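Local coordinates for periplasmic divalent cation tolerance protein (Xylella fastidiosa, PDB 2NUH) that has no established function but may bind copper ions and take part in tolerance of divalent cations, at residues D4-F9 against A87-V92; S10-L15 against Q54-L59; K61-H66 against W100-I105. One frame throughout, in Å; residues are numbered along the deposited sequence. Where two conformers were deposited one is given.

Contact 1: D4-F9 against A87-V92; sequences DVYLIF and AVQVSV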
loop_
_atom_site.group_PDB
_atom_site.type_symbol
_atom_site.label_atom_id
_atom_site.label_comp_id
_atom_site.label_asym_id
_atom_site.label_seq_id
_atom_site.Cartn_x
_atom_site.Cartn_y
_atom_site.Cartn_z
ATOM N N ASP A 4 -5.709 -12.057 -10.322
ATOM C CA ASP A 4 -5.961 -11.917 -8.902
ATOM C C ASP A 4 -4.924 -11.080 -8.148
ATOM O O ASP A 4 -4.936 -11.024 -6.933
ATOM C CB ASP A 4 -6.599 -13.146 -8.196
ATOM C CG ASP A 4 -8.137 -13.220 -8.381
ATOM O OD1 ASP A 4 -8.759 -14.148 -7.815
ATOM O OD2 ASP A 4 -8.717 -12.364 -9.087
ATOM N N VAL A 5 -4.047 -10.413 -8.893
ATOM C CA VAL A 5 -3.124 -9.461 -8.300
ATOM C C VAL A 5 -3.831 -8.115 -8.127
ATOM O O VAL A 5 -4.615 -7.687 -8.976
ATOM C CB VAL A 5 -1.833 -9.327 -9.133
ATOM C CG1 VAL A 5 -1.015 -8.131 -8.674
ATOM C CG2 VAL A 5 -1.017 -10.601 -9.019
ATOM N N TYR A 6 -3.565 -7.481 -6.990
ATOM C CA TYR A 6 -4.100 -6.174 -6.693
ATOM C C TYR A 6 -2.993 -5.223 -6.337
ATOM O O TYR A 6 -2.022 -5.601 -5.694
ATOM C CB TYR A 6 -5.051 -6.263 -5.503
ATOM C CG TYR A 6 -6.400 -6.781 -5.919
ATOM C CD1 TYR A 6 -7.483 -5.928 -6.040
ATOM C CD2 TYR A 6 -6.582 -8.124 -6.232
ATOM C CE1 TYR A 6 -8.726 -6.401 -6.441
ATOM C CE2 TYR A 6 -7.807 -8.595 -6.643
ATOM C CZ TYR A 6 -8.873 -7.734 -6.741
ATOM O OH TYR A 6 -10.098 -8.210 -7.155
ATOM N N LEU A 7 -3.167 -3.980 -6.764
ATOM C CA LEU A 7 -2.261 -2.911 -6.424
ATOM C C LEU A 7 -2.997 -2.056 -5.417
ATOM O O LEU A 7 -4.076 -1.543 -5.713
ATOM C CB LEU A 7 -1.953 -2.085 -7.676
ATOM C CG LEU A 7 -0.958 -0.929 -7.669
ATOM C CD1 LEU A 7 0.377 -1.334 -7.088
ATOM C CD2 LEU A 7 -0.784 -0.440 -9.085
ATOM N N ILE A 8 -2.432 -1.914 -4.226
ATOM C CA ILE A 8 -3.049 -1.067 -3.213
ATOM C C ILE A 8 -2.273 0.216 -3.110
ATOM O O ILE A 8 -1.058 0.189 -2.974
ATOM C CB ILE A 8 -3.053 -1.746 -1.835
ATOM C CG1 ILE A 8 -3.787 -3.086 -1.915
ATOM C CG2 ILE A 8 -3.695 -0.835 -0.787
ATOM C CD1 ILE A 8 -3.617 -3.925 -0.666
ATOM N N PHE A 9 -2.999 1.327 -3.181
ATOM C CA PHE A 9 -2.431 2.644 -2.988
ATOM C C PHE A 9 -2.669 3.066 -1.563
ATOM O O PHE A 9 -3.772 2.958 -1.052
ATOM C CB PHE A 9 -3.098 3.648 -3.924
ATOM C CG PHE A 9 -2.826 3.397 -5.370
ATOM C CD1 PHE A 9 -1.925 4.189 -6.065
ATOM C CD2 PHE A 9 -3.478 2.379 -6.045
ATOM C CE1 PHE A 9 -1.673 3.955 -7.417
ATOM C CE2 PHE A 9 -3.239 2.145 -7.388
ATOM C CZ PHE A 9 -2.323 2.931 -8.066
ATOM N N ALA A 87 -7.606 -0.395 -3.485
ATOM C CA ALA A 87 -7.000 -1.482 -4.237
ATOM C C ALA A 87 -7.578 -1.512 -5.616
ATOM O O ALA A 87 -8.794 -1.382 -5.806
ATOM C CB ALA A 87 -7.220 -2.825 -3.536
ATOM N N VAL A 88 -6.690 -1.687 -6.582
ATOM C CA VAL A 88 -7.085 -1.762 -7.968
ATOM C C VAL A 88 -6.691 -3.148 -8.457
ATOM O O VAL A 88 -5.572 -3.604 -8.230
ATOM C CB VAL A 88 -6.376 -0.682 -8.780
ATOM C CG1 VAL A 88 -6.698 -0.842 -10.232
ATOM C CG2 VAL A 88 -6.772 0.695 -8.296
ATOM N N GLN A 89 -7.631 -3.825 -9.098
ATOM C CA GLN A 89 -7.357 -5.124 -9.684
ATOM C C GLN A 89 -6.458 -4.987 -10.905
ATOM O O GLN A 89 -6.701 -4.155 -11.778
ATOM C CB GLN A 89 -8.656 -5.814 -10.088
ATOM C CG GLN A 89 -8.444 -7.264 -10.493
ATOM C CD GLN A 89 -9.729 -7.992 -10.783
ATOM O OE1 GLN A 89 -9.772 -9.222 -10.737
ATOM N NE2 GLN A 89 -10.789 -7.247 -11.076
ATOM N N VAL A 90 -5.421 -5.812 -10.961
ATOM C CA VAL A 90 -4.581 -5.898 -12.146
ATOM C C VAL A 90 -5.329 -6.695 -13.201
ATOM O O VAL A 90 -5.805 -7.796 -12.935
ATOM C CB VAL A 90 -3.222 -6.531 -11.803
ATOM C CG1 VAL A 90 -2.458 -6.948 -13.055
ATOM C CG2 VAL A 90 -2.405 -5.547 -10.983
ATOM N N SER A 91 -5.459 -6.118 -14.387
ATOM C CA SER A 91 -6.184 -6.768 -15.468
ATOM C C SER A 91 -5.341 -7.888 -16.048
ATOM O O SER A 91 -5.805 -9.009 -16.232
ATOM C CB SER A 91 -6.510 -5.740 -16.545
ATOM O OG SER A 91 -7.289 -4.677 -16.022
ATOM N N VAL A 92 -4.089 -7.569 -16.348
ATOM C CA VAL A 92 -3.173 -8.540 -16.921
ATOM C C VAL A 92 -1.762 -8.158 -16.536
ATOM O O VAL A 92 -1.491 -7.043 -16.117
ATOM C CB VAL A 92 -3.347 -8.668 -18.452
ATOM C CG1 VAL A 92 -2.989 -7.372 -19.151
ATOM C CG2 VAL A 92 -2.540 -9.849 -18.995
#
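Three short, nearly straight backbone hydrogen bonds, with N-H...O angles of at least 166°, hold 4-9 and 87-92 side by side. Leu7 and Val88 form a hydrogen-bonded antiparallel pair, Leu7 N giving to Val88 O and Val88 N to Leu7 O, each at 2.8 Å. The third bond, Val90 N to Val5 O at 2.8 Å, lies just past the regular strand 87-89. In all three the donor sits in the plane of the accepting carbonyl. Tyr6-Gln89 falls between these bonds and Ile8-Ala87 just beyond them; both are non-hydrogen-bonded pairs, where Tyr6 CA approaches Val88 O and Ala87 CA approaches Leu7 O as CA-H...O contacts.

The most extensive side-chain meeting joins Tyr6 and Gln89. Tyr6 CG stands anti to its carbonyl carbon (chi1 -79°), which swings the ring across the neighbouring strand. Gln89 CA then lies over one ring face, 4.0 Å from the centroid of the Tyr6 ring and 23° off the ring normal, a CH-pi contact displaced toward the rim. Gln89 CB and CG continue along the ring toward CZ and OH. Ala87 CB fits beside Tyr6 CD1 and also touches Ile8 CG1 at 3.8 Å. Among the remaining side chains, Val5 CG1 meets Val90 CG2 at 3.7 Å, and Phe9 CE2 obliquely meets Val88 CG2 at 3.9 Å.

Further out, helix 67-77 packs against the side bearing Tyr6, Ile8 and Ala87 through Val67, Ala70 and Ile71, while Leu98 of helix 95-105 touches both Val5 and Val90. On its other flank strand 5-12 bonds to strand 50-63, so it is an interior strand of the ferredoxin-like sheet. The register is thus set by main-chain bonds, and the side-chain contacts around them are mainly apolar or CH-pi.

Contact 2: S10-L15 against Q54-L59; sequences STCPDL and QEIQLL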
loop_
_atom_site.group_PDB
_atom_site.type_symbol
_atom_site.label_atom_id
_atom_site.label_comp_id
_atom_site.label_asym_id
_atom_site.label_seq_id
_atom_site.Cartn_x
_atom_site.Cartn_y
_atom_site.Cartn_z
ATOM N N SER A 10 -1.619 3.562 -0.929
ATOM C CA SER A 10 -1.743 4.192 0.369
ATOM C C SER A 10 -0.739 5.315 0.412
ATOM O O SER A 10 0.102 5.416 -0.468
ATOM C CB SER A 10 -1.446 3.196 1.487
ATOM O OG SER A 10 -1.725 3.779 2.746
ATOM N N THR A 11 -0.831 6.175 1.409
ATOM C CA THR A 11 0.208 7.160 1.620
ATOM C C THR A 11 0.575 7.145 3.075
ATOM O O THR A 11 -0.234 6.742 3.914
ATOM C CB THR A 11 -0.231 8.580 1.255
ATOM O OG1 THR A 11 -1.352 8.951 2.058
ATOM C CG2 THR A 11 -0.609 8.679 -0.193
ATOM N N CYS A 12 1.787 7.567 3.380
ATOM C CA CYS A 12 2.169 7.736 4.773
ATOM C C CYS A 12 2.922 9.025 4.911
ATOM O O CYS A 12 3.416 9.567 3.932
ATOM C CB CYS A 12 3.041 6.616 5.332
ATOM S SG CYS A 12 4.274 6.045 4.219
ATOM N N PRO A 13 3.003 9.532 6.138
ATOM C CA PRO A 13 3.550 10.865 6.325
ATOM C C PRO A 13 5.055 10.965 6.155
ATOM O O PRO A 13 5.567 12.060 5.902
ATOM C CB PRO A 13 3.170 11.203 7.762
ATOM C CG PRO A 13 3.008 9.886 8.438
ATOM C CD PRO A 13 2.506 8.939 7.390
ATOM N N ASP A 14 5.777 9.863 6.322
ATOM C CA ASP A 14 7.224 9.971 6.234
ATOM C C ASP A 14 7.915 8.672 5.953
ATOM O O ASP A 14 7.267 7.645 5.781
ATOM C CB ASP A 14 7.775 10.550 7.528
ATOM C CG ASP A 14 7.485 9.682 8.735
ATOM O OD1 ASP A 14 7.061 8.505 8.604
ATOM O OD2 ASP A 14 7.699 10.190 9.844
ATOM N N LEU A 15 9.242 8.716 5.920
ATOM C CA LEU A 15 10.008 7.539 5.557
ATOM C C LEU A 15 9.930 6.395 6.573
ATOM O O LEU A 15 9.777 5.262 6.159
ATOM C CB LEU A 15 11.457 7.877 5.157
ATOM C CG LEU A 15 11.607 8.742 3.890
ATOM C CD1 LEU A 15 13.022 9.298 3.774
ATOM C CD2 LEU A 15 11.205 8.023 2.602
ATOM N N GLN A 54 2.901 16.622 3.253
ATOM C CA GLN A 54 3.962 15.903 2.573
ATOM C C GLN A 54 3.795 14.444 2.907
ATOM O O GLN A 54 3.537 14.088 4.060
ATOM C CB GLN A 54 5.328 16.398 3.049
ATOM C CG GLN A 54 5.574 17.875 2.751
ATOM C CD GLN A 54 6.882 18.387 3.317
ATOM O OE1 GLN A 54 7.296 18.001 4.411
ATOM N NE2 GLN A 54 7.531 19.281 2.581
ATOM N N GLU A 55 3.918 13.597 1.896
ATOM C CA GLU A 55 3.687 12.183 2.093
ATOM C C GLU A 55 4.628 11.351 1.254
ATOM O O GLU A 55 5.341 11.858 0.395
ATOM C CB GLU A 55 2.251 11.829 1.713
ATOM C CG GLU A 55 1.212 12.478 2.581
ATOM C CD GLU A 55 -0.110 11.791 2.450
ATOM O OE1 GLU A 55 -0.708 11.847 1.362
ATOM O OE2 GLU A 55 -0.538 11.136 3.414
ATOM N N ILE A 56 4.622 10.061 1.544
ATOM C CA ILE A 56 5.222 9.049 0.697
ATOM C C ILE A 56 4.067 8.262 0.129
ATOM O O ILE A 56 3.178 7.851 0.873
ATOM C CB ILE A 56 6.081 8.090 1.526
ATOM C CG1 ILE A 56 7.059 8.871 2.419
ATOM C CG2 ILE A 56 6.780 7.043 0.639
ATOM C CD1 ILE A 56 8.057 9.682 1.668
ATOM N N GLN A 57 4.057 8.072 -1.184
ATOM C CA GLN A 57 3.039 7.267 -1.813
ATOM C C GLN A 57 3.484 5.825 -1.799
ATOM O O GLN A 57 4.632 5.526 -2.131
ATOM C CB GLN A 57 2.807 7.746 -3.251
ATOM C CG GLN A 57 1.817 6.893 -4.026
ATOM C CD GLN A 57 0.404 7.109 -3.576
ATOM O OE1 GLN A 57 -0.321 6.156 -3.245
ATOM N NE2 GLN A 57 -0.002 8.352 -3.545
ATOM N N LEU A 58 2.584 4.932 -1.402
ATOM C CA LEU A 58 2.881 3.516 -1.421
ATOM C C LEU A 58 2.102 2.836 -2.512
ATOM O O LEU A 58 0.942 3.174 -2.774
ATOM C CB LEU A 58 2.519 2.851 -0.093
ATOM C CG LEU A 58 3.185 3.390 1.166
ATOM C CD1 LEU A 58 2.690 2.526 2.307
ATOM C CD2 LEU A 58 4.688 3.313 1.071
ATOM N N LEU A 59 2.768 1.883 -3.147
ATOM C CA LEU A 59 2.150 1.000 -4.114
ATOM C C LEU A 59 2.433 -0.392 -3.616
ATOM O O LEU A 59 3.568 -0.857 -3.645
ATOM C CB LEU A 59 2.749 1.172 -5.514
ATOM C CG LEU A 59 2.543 2.478 -6.261
ATOM C CD1 LEU A 59 3.337 2.434 -7.540
ATOM C CD2 LEU A 59 1.088 2.674 -6.579
#
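This is an antiparallel strand pairing between the end of strand 5-12 and the middle of strand 50-63, continuing into the turn that starts helix 15-27. The strand axes diverge from exact antiparallel, with 149° between their directions. Ser10-Leu58 and Cys12-Ile56 are the hydrogen-bonded pairs. Ile56 N reaches Cys12 O at 2.7 Å, nearly along the C=O axis, whereas Ser10 N to Leu58 O is longer at 3.2 Å and comes from above the carbonyl plane.

Thr11, in the non-hydrogen-bonded pair with Gln57, carries its OG1 in the crowded position between backbone N and carbonyl carbon (chi1 60°). From there OG1 donates to Glu55 OE2 at 2.7 Å, meeting the carboxylate from 41° above its plane. Tyr80 OH also bonds Glu55 OE2, and Ser42 OG bonds OE1, so three hydroxyls grip this buried carboxylate and would be expected to stabilise its charged form.

In the ferredoxin-like fold helix 15-27 lies across one side of the sheet, and the side chains of Cys12, Ile56 and Leu58 meet it through Ser17, Ala18 and Ile21. Cys12 SG rests 3.8 Å from Ile56 CB. Leu15, on the first turn of that helix, sends CD2 across Ile56 CD1 at 3.7 Å, roughly at a right angle. Just before it, the N-cap residue Asp14 caps a backbone N past Leu15 with its side chain, and its OD1 bonds Ser17 OG.

Contact 3: K61-H66 against W100-I105; sequences KTNAVH and WINTEI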
loop_
_atom_site.group_PDB
_atom_site.type_symbol
_atom_site.label_atom_id
_atom_site.label_comp_id
_atom_site.label_asym_id
_atom_site.label_seq_id
_atom_site.Cartn_x
_atom_site.Cartn_y
_atom_site.Cartn_z
ATOM N N LYS A 61 1.867 -4.378 -3.742
ATOM C CA LYS A 61 1.481 -5.418 -4.684
ATOM C C LYS A 61 1.113 -6.659 -3.898
ATOM O O LYS A 61 1.912 -7.188 -3.146
ATOM C CB LYS A 61 2.629 -5.733 -5.640
ATOM C CG LYS A 61 2.691 -4.858 -6.887
ATOM C CD LYS A 61 3.238 -3.481 -6.617
ATOM C CE LYS A 61 4.744 -3.488 -6.492
ATOM N NZ LYS A 61 5.238 -2.157 -6.089
ATOM N N THR A 62 -0.103 -7.133 -4.084
ATOM C CA THR A 62 -0.563 -8.269 -3.323
ATOM C C THR A 62 -1.538 -9.040 -4.191
ATOM O O THR A 62 -1.608 -8.804 -5.387
ATOM C CB THR A 62 -1.167 -7.817 -1.970
ATOM O OG1 THR A 62 -1.456 -8.965 -1.160
ATOM C CG2 THR A 62 -2.407 -6.967 -2.156
ATOM N N ASN A 63 -2.272 -9.969 -3.608
ATOM C CA ASN A 63 -3.295 -10.663 -4.362
ATOM C C ASN A 63 -4.624 -10.621 -3.645
ATOM O O ASN A 63 -4.708 -10.149 -2.514
ATOM C CB ASN A 63 -2.860 -12.098 -4.711
ATOM C CG ASN A 63 -2.693 -12.982 -3.498
ATOM O OD1 ASN A 63 -3.096 -12.616 -2.398
ATOM N ND2 ASN A 63 -2.096 -14.155 -3.689
ATOM N N ALA A 64 -5.659 -11.122 -4.303
ATOM C CA ALA A 64 -7.014 -10.995 -3.815
ATOM C C ALA A 64 -7.136 -11.560 -2.422
ATOM O O ALA A 64 -7.784 -10.963 -1.572
ATOM C CB ALA A 64 -7.988 -11.711 -4.749
ATOM N N VAL A 65 -6.518 -12.713 -2.182
ATOM C CA VAL A 65 -6.729 -13.364 -0.895
ATOM C C VAL A 65 -6.023 -12.628 0.234
ATOM O O VAL A 65 -6.315 -12.872 1.402
ATOM C CB VAL A 65 -6.397 -14.872 -0.901
ATOM C CG1 VAL A 65 -7.256 -15.591 -1.936
ATOM C CG2 VAL A 65 -4.923 -15.128 -1.111
ATOM N N HIS A 66 -5.117 -11.714 -0.108
ATOM C CA HIS A 66 -4.412 -10.951 0.926
ATOM C C HIS A 66 -4.782 -9.486 0.994
ATOM O O HIS A 66 -4.278 -8.778 1.852
ATOM C CB HIS A 66 -2.897 -11.045 0.752
ATOM C CG HIS A 66 -2.356 -12.407 1.007
ATOM N ND1 HIS A 66 -2.282 -13.369 0.024
ATOM C CD2 HIS A 66 -1.871 -12.976 2.134
ATOM C CE1 HIS A 66 -1.777 -14.477 0.536
ATOM N NE2 HIS A 66 -1.513 -14.264 1.813
ATOM N N TRP A 100 4.967 -14.784 -9.388
ATOM C CA TRP A 100 5.878 -14.434 -8.300
ATOM C C TRP A 100 5.152 -13.740 -7.138
ATOM O O TRP A 100 5.364 -14.084 -5.973
ATOM C CB TRP A 100 7.036 -13.579 -8.822
ATOM C CG TRP A 100 7.898 -13.062 -7.735
ATOM C CD1 TRP A 100 8.904 -13.729 -7.088
ATOM C CD2 TRP A 100 7.820 -11.768 -7.134
ATOM N NE1 TRP A 100 9.461 -12.920 -6.122
ATOM C CE2 TRP A 100 8.816 -11.710 -6.131
ATOM C CE3 TRP A 100 7.011 -10.647 -7.349
ATOM C CZ2 TRP A 100 9.019 -10.570 -5.341
ATOM C CZ3 TRP A 100 7.212 -9.512 -6.559
ATOM C CH2 TRP A 100 8.209 -9.488 -5.571
ATOM N N ILE A 101 4.275 -12.793 -7.449
ATOM C CA ILE A 101 3.520 -12.119 -6.400
ATOM C C ILE A 101 2.796 -13.163 -5.589
ATOM O O ILE A 101 2.874 -13.172 -4.360
ATOM C CB ILE A 101 2.518 -11.113 -6.978
ATOM C CG1 ILE A 101 3.275 -9.908 -7.520
ATOM C CG2 ILE A 101 1.507 -10.673 -5.899
ATOM C CD1 ILE A 101 2.417 -8.952 -8.286
ATOM N N ASN A 102 2.124 -14.070 -6.289
ATOM C CA ASN A 102 1.299 -15.059 -5.623
ATOM C C ASN A 102 2.119 -16.034 -4.817
ATOM O O ASN A 102 1.748 -16.361 -3.693
ATOM C CB ASN A 102 0.422 -15.801 -6.633
ATOM C CG ASN A 102 -0.760 -14.976 -7.074
ATOM O OD1 ASN A 102 -1.523 -14.495 -6.248
ATOM N ND2 ASN A 102 -0.926 -14.812 -8.383
ATOM N N THR A 103 3.233 -16.499 -5.380
ATOM C CA THR A 103 4.052 -17.495 -4.690
ATOM C C THR A 103 4.768 -16.902 -3.483
ATOM O O THR A 103 5.054 -17.608 -2.515
ATOM C CB THR A 103 5.049 -18.195 -5.626
ATOM O OG1 THR A 103 5.914 -17.226 -6.223
ATOM C CG2 THR A 103 4.299 -18.947 -6.717
ATOM N N GLU A 104 5.034 -15.600 -3.522
ATOM C CA GLU A 104 5.638 -14.927 -2.383
ATOM C C GLU A 104 4.755 -14.936 -1.157
ATOM O O GLU A 104 5.259 -14.947 -0.028
ATOM C CB GLU A 104 5.978 -13.478 -2.716
ATOM C CG GLU A 104 7.214 -13.326 -3.570
ATOM C CD GLU A 104 8.472 -13.766 -2.850
ATOM O OE1 GLU A 104 8.981 -14.859 -3.175
ATOM O OE2 GLU A 104 8.945 -13.023 -1.961
ATOM N N ILE A 105 3.443 -14.902 -1.365
ATOM C CA ILE A 105 2.522 -14.691 -0.251
ATOM C C ILE A 105 1.538 -15.830 -0.011
ATOM O O ILE A 105 0.945 -15.908 1.061
ATOM C CB ILE A 105 1.778 -13.329 -0.364
ATOM C CG1 ILE A 105 0.910 -13.256 -1.621
ATOM C CG2 ILE A 105 2.779 -12.172 -0.314
ATOM C CD1 ILE A 105 0.242 -11.875 -1.801
#
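Asn63 holds its CG between the backbone N and the carbonyl carbon (chi1 65°), a crowded setting that lifts the amide off the strand toward helix 100-105. Asn102, with CG anti to its carbonyl carbon, brings OD1 to meet it. Asn63 ND2 donates to Asn102 OD1 at 2.6 Å, and the acceptor lies in the amide plane of Asn63. The other end of the same amide is used too: His66 ND1 donates to Asn63 OD1 at 2.7 Å, on a lone pair and within the imidazole plane. That bond implies a proton on ND1 and fixes the rotation of both flat groups. Asn63 ND2 also bonds Asp106 OD2, so the amide joins the strand end, the following turn and the chain just past Ile105.

Here the C-terminal helix 95-105 packs at the end of strand 50-63, an element of the ferredoxin-like sheet; the axes of strand 61-63 and helix 100-105 run 74° apart and approach to 7.8 Å. Backbone bonds join Thr62 to Tyr6 and Ala64 to Asp4.

Van der Waals contact comes chiefly from Ile105, whose CG1 also takes the crowded position. Its CB sits over one face of the imidazole, 4.0 Å from the centroid of the His66 ring, a CH-pi contact set toward the rim. Ile105 CD1 reaches Thr62 OG1 at 3.4 Å and Asn63 OD1 at 3.5 Å; the Thr62 hydroxyl is itself bonded to Leu30 O. One turn earlier Ile101 lays CG2 against Thr62 O at 3.7 Å, and its CD1 extends to Lys61 CB at 4.2 Å.

Contacts 1 and 2 are both antiparallel pairings on strand 5-12, made on its two flanks: 87-92 on one, 54-59 on the other. Contact 1 lies near the surface and relies on main-chain bonds with apolar cover, whereas contact 2, more buried, adds a carboxylate held by hydroxyls. Their side chains meet where Phe9 CE1 packs on Leu59 CD2. Contact 3, partly buried, uses the far end of strand 50-63 but joins strand to helix: a single amide-to-amide bond crosses in place of a ladder, backed by an imidazole bond within 61-66. It adjoins contact 1 through Tyr6 N and Thr62 O, and lies on the other side of the chain's centre from contact 2.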